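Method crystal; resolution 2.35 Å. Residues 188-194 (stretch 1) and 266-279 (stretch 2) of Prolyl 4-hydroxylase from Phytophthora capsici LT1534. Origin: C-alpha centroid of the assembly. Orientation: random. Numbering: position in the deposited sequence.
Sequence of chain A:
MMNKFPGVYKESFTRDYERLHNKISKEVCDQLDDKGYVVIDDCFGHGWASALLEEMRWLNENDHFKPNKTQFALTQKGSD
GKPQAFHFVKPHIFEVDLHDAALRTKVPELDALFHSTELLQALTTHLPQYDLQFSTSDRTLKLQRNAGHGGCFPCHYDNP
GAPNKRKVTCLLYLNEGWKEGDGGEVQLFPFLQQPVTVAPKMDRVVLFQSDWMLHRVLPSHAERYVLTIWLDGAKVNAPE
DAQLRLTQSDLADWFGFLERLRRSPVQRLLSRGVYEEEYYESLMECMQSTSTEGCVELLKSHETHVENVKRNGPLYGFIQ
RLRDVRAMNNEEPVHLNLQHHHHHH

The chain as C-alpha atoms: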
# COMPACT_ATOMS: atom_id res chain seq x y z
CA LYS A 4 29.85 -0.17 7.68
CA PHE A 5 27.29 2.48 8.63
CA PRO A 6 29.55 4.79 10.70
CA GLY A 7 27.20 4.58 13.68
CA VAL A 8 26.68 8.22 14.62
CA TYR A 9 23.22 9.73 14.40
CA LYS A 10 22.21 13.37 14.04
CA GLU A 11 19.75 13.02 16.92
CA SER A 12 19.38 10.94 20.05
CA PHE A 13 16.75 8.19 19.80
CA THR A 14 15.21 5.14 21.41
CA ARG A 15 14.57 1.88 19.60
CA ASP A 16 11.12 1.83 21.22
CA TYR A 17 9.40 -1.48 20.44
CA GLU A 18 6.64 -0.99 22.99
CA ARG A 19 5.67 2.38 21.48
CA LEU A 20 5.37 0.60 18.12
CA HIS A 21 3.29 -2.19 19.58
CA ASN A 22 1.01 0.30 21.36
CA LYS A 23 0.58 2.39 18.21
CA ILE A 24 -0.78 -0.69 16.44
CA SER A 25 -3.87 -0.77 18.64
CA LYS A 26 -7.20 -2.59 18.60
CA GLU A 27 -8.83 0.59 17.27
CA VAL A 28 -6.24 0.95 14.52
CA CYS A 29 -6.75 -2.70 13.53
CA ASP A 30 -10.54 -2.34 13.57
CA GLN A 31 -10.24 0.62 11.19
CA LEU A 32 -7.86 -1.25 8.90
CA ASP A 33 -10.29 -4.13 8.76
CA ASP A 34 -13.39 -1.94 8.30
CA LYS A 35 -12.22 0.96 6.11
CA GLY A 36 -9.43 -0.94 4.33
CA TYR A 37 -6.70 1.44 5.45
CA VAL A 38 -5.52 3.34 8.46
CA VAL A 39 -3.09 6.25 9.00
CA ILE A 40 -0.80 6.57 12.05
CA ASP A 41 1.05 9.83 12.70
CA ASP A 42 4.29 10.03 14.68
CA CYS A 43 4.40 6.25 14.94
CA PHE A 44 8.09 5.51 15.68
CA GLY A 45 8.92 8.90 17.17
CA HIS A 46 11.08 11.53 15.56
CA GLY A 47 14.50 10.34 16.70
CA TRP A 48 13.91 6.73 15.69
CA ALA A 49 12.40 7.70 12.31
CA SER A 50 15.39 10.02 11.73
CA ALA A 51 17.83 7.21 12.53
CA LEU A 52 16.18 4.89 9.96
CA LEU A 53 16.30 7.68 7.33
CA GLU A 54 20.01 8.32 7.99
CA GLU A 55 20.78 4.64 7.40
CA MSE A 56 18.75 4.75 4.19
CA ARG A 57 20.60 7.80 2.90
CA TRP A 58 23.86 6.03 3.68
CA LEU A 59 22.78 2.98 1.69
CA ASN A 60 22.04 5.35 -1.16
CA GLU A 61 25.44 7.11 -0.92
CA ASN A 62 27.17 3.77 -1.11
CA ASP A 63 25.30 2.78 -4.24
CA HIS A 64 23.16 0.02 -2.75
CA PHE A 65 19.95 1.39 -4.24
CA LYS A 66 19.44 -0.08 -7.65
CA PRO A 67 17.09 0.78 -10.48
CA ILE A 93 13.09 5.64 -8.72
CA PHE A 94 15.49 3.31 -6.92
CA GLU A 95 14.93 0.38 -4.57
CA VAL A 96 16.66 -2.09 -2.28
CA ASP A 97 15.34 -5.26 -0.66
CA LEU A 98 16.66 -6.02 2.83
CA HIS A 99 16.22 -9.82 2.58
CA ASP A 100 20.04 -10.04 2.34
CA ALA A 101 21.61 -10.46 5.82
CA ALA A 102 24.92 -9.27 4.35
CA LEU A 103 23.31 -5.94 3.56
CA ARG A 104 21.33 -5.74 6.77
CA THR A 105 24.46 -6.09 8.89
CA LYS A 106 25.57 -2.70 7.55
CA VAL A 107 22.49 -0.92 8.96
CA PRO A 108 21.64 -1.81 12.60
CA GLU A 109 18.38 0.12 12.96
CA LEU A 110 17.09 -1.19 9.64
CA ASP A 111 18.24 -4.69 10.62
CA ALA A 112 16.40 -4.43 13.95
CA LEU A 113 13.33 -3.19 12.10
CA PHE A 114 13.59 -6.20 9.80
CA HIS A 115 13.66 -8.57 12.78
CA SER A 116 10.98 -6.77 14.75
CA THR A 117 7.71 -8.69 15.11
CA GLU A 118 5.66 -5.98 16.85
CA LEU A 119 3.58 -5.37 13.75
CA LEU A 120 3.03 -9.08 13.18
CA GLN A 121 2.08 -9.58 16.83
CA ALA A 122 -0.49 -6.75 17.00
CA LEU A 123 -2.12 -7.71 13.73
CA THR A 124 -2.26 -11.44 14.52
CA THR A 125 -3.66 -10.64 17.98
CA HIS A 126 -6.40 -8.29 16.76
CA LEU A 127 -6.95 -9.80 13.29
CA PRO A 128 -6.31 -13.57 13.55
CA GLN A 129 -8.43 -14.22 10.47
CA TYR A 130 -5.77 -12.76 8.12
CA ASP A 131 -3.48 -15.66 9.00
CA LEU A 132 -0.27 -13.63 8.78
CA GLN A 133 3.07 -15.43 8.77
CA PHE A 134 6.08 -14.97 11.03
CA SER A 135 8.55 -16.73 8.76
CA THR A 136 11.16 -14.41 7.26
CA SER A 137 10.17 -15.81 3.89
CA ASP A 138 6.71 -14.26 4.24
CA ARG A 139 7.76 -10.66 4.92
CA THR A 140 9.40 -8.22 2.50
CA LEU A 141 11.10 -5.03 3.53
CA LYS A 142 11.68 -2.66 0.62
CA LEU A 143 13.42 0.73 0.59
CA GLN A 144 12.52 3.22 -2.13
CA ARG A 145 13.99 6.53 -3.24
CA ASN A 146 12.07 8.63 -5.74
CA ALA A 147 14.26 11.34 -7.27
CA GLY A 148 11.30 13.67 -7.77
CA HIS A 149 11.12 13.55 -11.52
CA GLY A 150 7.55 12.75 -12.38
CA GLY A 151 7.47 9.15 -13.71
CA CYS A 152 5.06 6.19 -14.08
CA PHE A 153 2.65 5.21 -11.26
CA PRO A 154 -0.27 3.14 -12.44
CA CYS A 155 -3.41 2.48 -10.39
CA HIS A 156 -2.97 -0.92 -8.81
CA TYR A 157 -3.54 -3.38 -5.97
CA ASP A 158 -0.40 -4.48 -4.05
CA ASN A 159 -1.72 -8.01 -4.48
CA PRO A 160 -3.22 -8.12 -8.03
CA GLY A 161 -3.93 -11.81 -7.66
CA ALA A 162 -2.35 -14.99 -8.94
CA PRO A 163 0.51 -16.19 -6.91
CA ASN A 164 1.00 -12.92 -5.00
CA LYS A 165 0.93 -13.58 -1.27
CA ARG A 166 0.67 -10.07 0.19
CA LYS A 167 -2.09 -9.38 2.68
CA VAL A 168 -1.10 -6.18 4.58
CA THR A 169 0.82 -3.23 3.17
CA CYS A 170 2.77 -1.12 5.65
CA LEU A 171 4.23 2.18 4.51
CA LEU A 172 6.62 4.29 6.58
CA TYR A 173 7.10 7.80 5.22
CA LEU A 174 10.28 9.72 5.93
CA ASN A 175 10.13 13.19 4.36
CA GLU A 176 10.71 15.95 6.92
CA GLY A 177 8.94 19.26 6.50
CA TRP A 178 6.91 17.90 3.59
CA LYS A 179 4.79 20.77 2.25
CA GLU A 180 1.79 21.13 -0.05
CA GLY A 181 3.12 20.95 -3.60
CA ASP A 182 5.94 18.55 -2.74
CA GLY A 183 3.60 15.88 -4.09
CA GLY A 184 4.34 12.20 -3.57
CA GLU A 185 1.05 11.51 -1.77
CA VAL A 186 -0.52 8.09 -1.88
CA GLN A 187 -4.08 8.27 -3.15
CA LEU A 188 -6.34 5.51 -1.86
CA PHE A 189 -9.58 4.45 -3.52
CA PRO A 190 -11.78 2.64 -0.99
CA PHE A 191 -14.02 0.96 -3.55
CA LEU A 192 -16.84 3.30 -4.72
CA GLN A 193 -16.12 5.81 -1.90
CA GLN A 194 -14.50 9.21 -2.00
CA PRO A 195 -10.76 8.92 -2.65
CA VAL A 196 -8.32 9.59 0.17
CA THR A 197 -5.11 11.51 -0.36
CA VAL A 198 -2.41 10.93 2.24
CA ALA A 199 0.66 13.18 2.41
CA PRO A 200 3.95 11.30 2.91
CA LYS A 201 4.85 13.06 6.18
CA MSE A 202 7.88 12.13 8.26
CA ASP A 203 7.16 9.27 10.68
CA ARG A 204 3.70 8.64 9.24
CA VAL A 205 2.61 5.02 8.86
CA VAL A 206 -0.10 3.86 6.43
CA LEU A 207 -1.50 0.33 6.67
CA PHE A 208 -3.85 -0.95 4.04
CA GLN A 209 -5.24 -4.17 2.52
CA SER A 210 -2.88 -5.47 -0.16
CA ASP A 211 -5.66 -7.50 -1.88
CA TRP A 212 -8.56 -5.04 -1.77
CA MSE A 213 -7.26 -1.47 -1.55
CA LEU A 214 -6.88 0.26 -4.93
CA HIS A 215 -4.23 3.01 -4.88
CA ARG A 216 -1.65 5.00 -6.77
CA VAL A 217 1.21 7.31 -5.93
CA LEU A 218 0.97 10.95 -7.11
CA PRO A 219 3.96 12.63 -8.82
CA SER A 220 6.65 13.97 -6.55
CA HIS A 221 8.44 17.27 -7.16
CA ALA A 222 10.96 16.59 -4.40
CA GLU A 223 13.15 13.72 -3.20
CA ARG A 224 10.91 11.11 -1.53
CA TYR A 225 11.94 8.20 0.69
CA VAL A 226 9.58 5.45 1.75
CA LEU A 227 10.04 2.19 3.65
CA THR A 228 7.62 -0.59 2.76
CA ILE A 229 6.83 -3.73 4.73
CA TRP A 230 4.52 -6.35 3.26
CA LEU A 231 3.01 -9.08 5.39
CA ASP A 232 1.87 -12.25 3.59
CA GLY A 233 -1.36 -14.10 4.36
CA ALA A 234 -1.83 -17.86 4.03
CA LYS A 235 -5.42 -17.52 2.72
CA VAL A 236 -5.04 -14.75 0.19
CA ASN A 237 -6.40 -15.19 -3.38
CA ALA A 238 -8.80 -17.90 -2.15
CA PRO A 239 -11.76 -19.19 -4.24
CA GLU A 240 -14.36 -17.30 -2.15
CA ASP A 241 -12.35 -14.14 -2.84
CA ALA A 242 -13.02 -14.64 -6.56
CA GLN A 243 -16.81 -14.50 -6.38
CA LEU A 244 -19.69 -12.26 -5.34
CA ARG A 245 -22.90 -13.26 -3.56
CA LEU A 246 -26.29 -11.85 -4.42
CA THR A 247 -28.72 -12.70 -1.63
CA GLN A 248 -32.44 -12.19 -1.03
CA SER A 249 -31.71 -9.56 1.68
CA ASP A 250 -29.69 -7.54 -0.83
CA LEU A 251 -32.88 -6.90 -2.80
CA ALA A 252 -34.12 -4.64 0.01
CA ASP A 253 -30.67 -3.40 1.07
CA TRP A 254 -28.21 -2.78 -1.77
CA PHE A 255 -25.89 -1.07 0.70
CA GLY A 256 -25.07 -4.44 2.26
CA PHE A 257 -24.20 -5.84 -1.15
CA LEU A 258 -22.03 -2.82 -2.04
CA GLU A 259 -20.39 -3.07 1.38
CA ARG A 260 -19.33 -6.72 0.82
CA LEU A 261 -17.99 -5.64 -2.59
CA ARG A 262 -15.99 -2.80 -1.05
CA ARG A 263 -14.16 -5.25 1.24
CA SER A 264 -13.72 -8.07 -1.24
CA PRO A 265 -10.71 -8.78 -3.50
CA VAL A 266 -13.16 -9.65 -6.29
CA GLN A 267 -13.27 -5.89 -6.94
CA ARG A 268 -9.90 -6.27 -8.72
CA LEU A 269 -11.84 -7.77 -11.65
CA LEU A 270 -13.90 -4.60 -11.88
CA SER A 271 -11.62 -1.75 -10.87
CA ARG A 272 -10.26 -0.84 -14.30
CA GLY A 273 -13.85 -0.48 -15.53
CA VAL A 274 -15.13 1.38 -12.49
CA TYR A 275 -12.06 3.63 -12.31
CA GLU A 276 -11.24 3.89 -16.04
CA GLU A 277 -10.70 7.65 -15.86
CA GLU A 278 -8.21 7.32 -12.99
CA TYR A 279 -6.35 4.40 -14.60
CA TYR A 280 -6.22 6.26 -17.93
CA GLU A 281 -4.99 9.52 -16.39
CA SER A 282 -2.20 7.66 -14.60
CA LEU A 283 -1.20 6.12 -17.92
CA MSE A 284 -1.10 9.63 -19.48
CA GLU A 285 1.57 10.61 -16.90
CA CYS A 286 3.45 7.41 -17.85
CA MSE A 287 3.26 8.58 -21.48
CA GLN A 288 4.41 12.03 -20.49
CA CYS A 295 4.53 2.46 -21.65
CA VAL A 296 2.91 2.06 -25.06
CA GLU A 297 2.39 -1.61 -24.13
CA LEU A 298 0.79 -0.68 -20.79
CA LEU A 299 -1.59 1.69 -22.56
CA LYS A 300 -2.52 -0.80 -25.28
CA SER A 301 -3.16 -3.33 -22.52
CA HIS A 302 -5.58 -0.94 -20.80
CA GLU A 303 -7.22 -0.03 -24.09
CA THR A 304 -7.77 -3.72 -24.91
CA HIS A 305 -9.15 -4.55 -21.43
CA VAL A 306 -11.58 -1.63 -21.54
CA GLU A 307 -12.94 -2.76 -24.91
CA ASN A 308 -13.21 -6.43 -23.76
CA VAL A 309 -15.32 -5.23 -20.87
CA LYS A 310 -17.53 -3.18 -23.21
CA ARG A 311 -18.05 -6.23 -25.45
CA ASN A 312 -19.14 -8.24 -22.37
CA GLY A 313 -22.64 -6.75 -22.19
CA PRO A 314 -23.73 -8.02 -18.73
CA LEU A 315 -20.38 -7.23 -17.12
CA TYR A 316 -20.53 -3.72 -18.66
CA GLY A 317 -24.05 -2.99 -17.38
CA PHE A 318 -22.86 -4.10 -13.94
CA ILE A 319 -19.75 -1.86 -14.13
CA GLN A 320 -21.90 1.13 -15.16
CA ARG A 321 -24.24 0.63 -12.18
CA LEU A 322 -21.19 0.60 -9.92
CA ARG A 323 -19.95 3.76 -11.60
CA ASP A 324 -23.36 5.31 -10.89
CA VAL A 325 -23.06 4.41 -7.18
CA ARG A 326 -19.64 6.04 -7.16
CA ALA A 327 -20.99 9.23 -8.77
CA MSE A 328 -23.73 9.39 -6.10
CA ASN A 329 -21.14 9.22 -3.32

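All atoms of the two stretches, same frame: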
# COMPACT_ATOMS: atom_id res chain seq x y z
N LEU A 188 -5.62 6.75 -2.09
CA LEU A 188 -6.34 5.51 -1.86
C LEU A 188 -7.72 5.62 -2.46
O LEU A 188 -8.32 6.69 -2.45
CB LEU A 188 -6.46 5.21 -0.35
CG LEU A 188 -5.18 5.31 0.49
CD1 LEU A 188 -5.52 5.23 1.98
CD2 LEU A 188 -4.19 4.24 0.11
N PHE A 189 -8.23 4.50 -2.98
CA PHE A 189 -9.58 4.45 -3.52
C PHE A 189 -10.41 3.36 -2.84
O PHE A 189 -10.62 2.31 -3.43
CB PHE A 189 -9.58 4.20 -5.03
CG PHE A 189 -8.90 5.27 -5.83
CD1 PHE A 189 -9.56 6.45 -6.15
CD2 PHE A 189 -7.60 5.09 -6.30
CE1 PHE A 189 -8.94 7.45 -6.91
CE2 PHE A 189 -6.97 6.09 -7.07
CZ PHE A 189 -7.64 7.27 -7.37
N PRO A 190 -10.84 3.60 -1.60
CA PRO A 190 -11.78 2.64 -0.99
C PRO A 190 -12.95 2.46 -1.96
O PRO A 190 -13.52 3.47 -2.38
CB PRO A 190 -12.20 3.32 0.32
CG PRO A 190 -11.19 4.39 0.56
CD PRO A 190 -10.63 4.80 -0.77
N PHE A 191 -13.27 1.22 -2.32
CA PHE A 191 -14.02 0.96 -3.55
C PHE A 191 -15.39 1.66 -3.53
O PHE A 191 -16.20 1.45 -2.61
CB PHE A 191 -14.18 -0.56 -3.76
CG PHE A 191 -14.41 -0.97 -5.21
CD1 PHE A 191 -13.44 -0.77 -6.18
CD2 PHE A 191 -15.59 -1.60 -5.59
CE1 PHE A 191 -13.65 -1.16 -7.49
CE2 PHE A 191 -15.80 -1.99 -6.91
CZ PHE A 191 -14.83 -1.77 -7.85
N LEU A 192 -15.62 2.50 -4.54
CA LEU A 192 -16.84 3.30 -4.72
C LEU A 192 -17.02 4.44 -3.70
O LEU A 192 -18.05 5.08 -3.71
CB LEU A 192 -18.10 2.40 -4.68
CG LEU A 192 -18.11 1.13 -5.54
CD1 LEU A 192 -19.47 0.48 -5.41
CD2 LEU A 192 -17.77 1.41 -7.02
N GLN A 193 -16.03 4.70 -2.85
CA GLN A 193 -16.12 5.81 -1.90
C GLN A 193 -15.38 7.01 -2.44
O GLN A 193 -14.83 6.96 -3.52
CB GLN A 193 -15.52 5.45 -0.54
CG GLN A 193 -16.03 4.17 0.09
CD GLN A 193 -17.53 4.06 0.06
OE1 GLN A 193 -18.06 3.04 -0.34
NE2 GLN A 193 -18.22 5.12 0.48
N GLN A 194 -15.35 8.08 -1.67
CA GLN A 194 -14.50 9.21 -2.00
C GLN A 194 -13.05 8.80 -1.84
O GLN A 194 -12.72 8.10 -0.89
CB GLN A 194 -14.82 10.42 -1.11
CG GLN A 194 -15.86 11.37 -1.69
CD GLN A 194 -15.54 11.79 -3.14
OE1 GLN A 194 -15.83 11.07 -4.11
NE2 GLN A 194 -14.91 12.95 -3.27
N VAL A 266 -12.55 -9.42 -4.99
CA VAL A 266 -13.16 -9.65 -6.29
C VAL A 266 -13.28 -8.31 -7.05
O VAL A 266 -13.36 -8.29 -8.28
CB VAL A 266 -14.55 -10.35 -6.16
CG1 VAL A 266 -15.64 -9.38 -5.71
CG2 VAL A 266 -14.95 -11.03 -7.48
N GLN A 267 -13.21 -7.21 -6.32
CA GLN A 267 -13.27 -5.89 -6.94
C GLN A 267 -12.15 -5.66 -7.96
O GLN A 267 -12.31 -4.83 -8.86
CB GLN A 267 -13.21 -4.79 -5.87
CG GLN A 267 -11.86 -4.60 -5.19
CD GLN A 267 -11.93 -3.54 -4.08
OE1 GLN A 267 -11.31 -2.47 -4.19
NE2 GLN A 267 -12.70 -3.83 -3.03
N ARG A 268 -11.04 -6.38 -7.81
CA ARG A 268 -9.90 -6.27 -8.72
C ARG A 268 -10.27 -6.62 -10.18
O ARG A 268 -9.60 -6.19 -11.13
CB ARG A 268 -8.75 -7.16 -8.23
CG ARG A 268 -8.30 -6.82 -6.81
CD ARG A 268 -7.25 -7.78 -6.26
NE ARG A 268 -7.80 -9.11 -6.07
CZ ARG A 268 -7.09 -10.15 -5.63
NH1 ARG A 268 -5.80 -10.03 -5.34
NH2 ARG A 268 -7.68 -11.33 -5.50
N LEU A 269 -11.33 -7.40 -10.33
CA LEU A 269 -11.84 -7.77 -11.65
C LEU A 269 -12.70 -6.67 -12.23
O LEU A 269 -13.15 -6.78 -13.36
CB LEU A 269 -12.67 -9.05 -11.57
CG LEU A 269 -12.01 -10.23 -10.84
CD1 LEU A 269 -13.01 -11.32 -10.58
CD2 LEU A 269 -10.82 -10.75 -11.63
N LEU A 270 -12.94 -5.61 -11.46
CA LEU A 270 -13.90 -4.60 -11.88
C LEU A 270 -13.32 -3.21 -11.83
O LEU A 270 -13.92 -2.27 -12.37
CB LEU A 270 -15.14 -4.63 -11.00
CG LEU A 270 -15.82 -5.98 -10.79
CD1 LEU A 270 -16.84 -5.85 -9.67
CD2 LEU A 270 -16.48 -6.45 -12.06
N SER A 271 -12.16 -3.08 -11.20
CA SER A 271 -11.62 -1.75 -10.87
C SER A 271 -11.23 -0.94 -12.10
O SER A 271 -11.39 0.28 -12.11
CB SER A 271 -10.40 -1.88 -9.94
OG SER A 271 -9.32 -2.52 -10.60
N ARG A 272 -10.71 -1.60 -13.13
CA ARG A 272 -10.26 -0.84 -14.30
C ARG A 272 -11.48 -0.25 -15.01
O ARG A 272 -11.42 0.88 -15.49
CB ARG A 272 -9.44 -1.71 -15.25
CG ARG A 272 -8.80 -0.92 -16.40
CD ARG A 272 -7.89 -1.79 -17.24
NE ARG A 272 -6.77 -2.33 -16.48
CZ ARG A 272 -5.59 -1.73 -16.35
NH1 ARG A 272 -5.36 -0.54 -16.92
NH2 ARG A 272 -4.63 -2.31 -15.63
N GLY A 273 -12.58 -0.99 -15.04
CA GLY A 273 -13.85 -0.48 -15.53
C GLY A 273 -14.43 0.62 -14.66
O GLY A 273 -14.75 1.70 -15.13
N VAL A 274 -14.54 0.37 -13.36
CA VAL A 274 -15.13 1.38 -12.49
C VAL A 274 -14.26 2.64 -12.44
O VAL A 274 -14.76 3.75 -12.45
CB VAL A 274 -15.36 0.82 -11.08
CG1 VAL A 274 -15.88 1.92 -10.16
CG2 VAL A 274 -16.32 -0.36 -11.11
N TYR A 275 -12.94 2.47 -12.43
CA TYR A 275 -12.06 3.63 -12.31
C TYR A 275 -11.27 3.92 -13.60
O TYR A 275 -10.14 4.38 -13.54
CB TYR A 275 -11.08 3.43 -11.14
CG TYR A 275 -11.77 3.45 -9.80
CD1 TYR A 275 -12.49 2.36 -9.34
CD2 TYR A 275 -11.70 4.57 -8.99
CE1 TYR A 275 -13.14 2.39 -8.11
CE2 TYR A 275 -12.32 4.61 -7.77
CZ TYR A 275 -13.04 3.52 -7.33
OH TYR A 275 -13.66 3.56 -6.11
N GLU A 276 -11.88 3.65 -14.75
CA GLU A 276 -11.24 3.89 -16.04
C GLU A 276 -10.56 5.25 -16.15
O GLU A 276 -9.43 5.35 -16.61
CB GLU A 276 -12.28 3.76 -17.16
CG GLU A 276 -11.65 3.55 -18.53
CD GLU A 276 -12.67 3.67 -19.66
OE1 GLU A 276 -13.83 3.21 -19.50
OE2 GLU A 276 -12.30 4.24 -20.71
N GLU A 277 -11.24 6.31 -15.72
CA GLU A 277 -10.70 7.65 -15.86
C GLU A 277 -9.40 7.78 -15.07
O GLU A 277 -8.40 8.30 -15.59
CB GLU A 277 -11.71 8.71 -15.38
CG GLU A 277 -13.04 8.72 -16.14
CD GLU A 277 -13.91 7.49 -15.83
OE1 GLU A 277 -13.68 6.82 -14.79
OE2 GLU A 277 -14.81 7.19 -16.64
N GLU A 278 -9.41 7.29 -13.83
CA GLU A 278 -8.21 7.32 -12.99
C GLU A 278 -7.06 6.47 -13.54
O GLU A 278 -5.91 6.92 -13.59
CB GLU A 278 -8.55 6.87 -11.57
CG GLU A 278 -9.30 7.90 -10.74
CD GLU A 278 -10.80 7.93 -11.01
OE1 GLU A 278 -11.36 6.98 -11.59
OE2 GLU A 278 -11.44 8.94 -10.63
N TYR A 279 -7.35 5.23 -13.94
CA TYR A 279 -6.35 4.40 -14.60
C TYR A 279 -5.78 5.08 -15.86
O TYR A 279 -4.56 5.12 -16.06
CB TYR A 279 -6.95 3.06 -14.99
CG TYR A 279 -6.97 1.97 -13.94
CD1 TYR A 279 -7.95 1.94 -12.96
CD2 TYR A 279 -6.06 0.92 -13.98
CE1 TYR A 279 -8.00 0.90 -12.01
CE2 TYR A 279 -6.09 -0.12 -13.04
CZ TYR A 279 -7.07 -0.12 -12.06
OH TYR A 279 -7.12 -1.14 -11.14
O HOH W 1 -9.99 -0.28 -3.28
O HOH W 2 -12.61 5.57 -4.15

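Stretch 2 meets stretch 1 through side chains spread over a 3-10 segment, two short helices and the residues that precede them, and the contact buries 462 Å² summed over both sides. The first is Gln267, whose CA-to-CB bond points toward stretch 1. Its CB lies 3.8 Å from the centroid of the Phe191 ring and only 2° off the ring normal, a nearly ideal CH-pi geometry. The amide end continues past the ring, with OE1 3.4 Å from Phe191 CD1, and a water lies 2.7 Å from both Gln267 OE1 and Phe189 O, so a polar side chain here can pack against an aromatic face and still reach backbone through solvent.

Leu270, at the N-cap position, adds a looser apolar contact, CB to Phe191 CZ at 4.3 Å. The edge of the Phe191 ring approaches Ser271, with Phe191 CE1 4.0 Å from Ser271 CA and 4.1 Å from its CB. Ser271 OG turns to Tyr279 OH, 2.7 Å away, a hydrogen bond within stretch 2. One turn after Leu270, Val274 spreads its branches between two partners, CG2 at 3.9 Å from Phe191 CZ and CG1 at 3.7 Å from Leu192 CD2.

Tyr275 is the polar and aromatic centre. Its OH accepts a hydrogen bond from Leu192 N (2.7 Å, N-H...O angle 153°), inside the type II turn from Pro190 to Gln193, which is itself closed by Gln193 N to Pro190 O at 2.8 Å. The hydroxyl also donates to a water 3.0 Å from OH; that water donates to Pro190 O and Gln193 O. The Tyr275 ring directs its edge toward the face of Phe189 (centroids 5.4 Å apart, planes at 60°), while its CE1 lies 3.6 Å from Phe191 CE1.

Finally, Glu278 lays its aliphatic portion against Phe189, with Glu278 CG 3.8 Å from Phe189 CZ, while its carboxylate is hydrogen-bonded elsewhere in the structure.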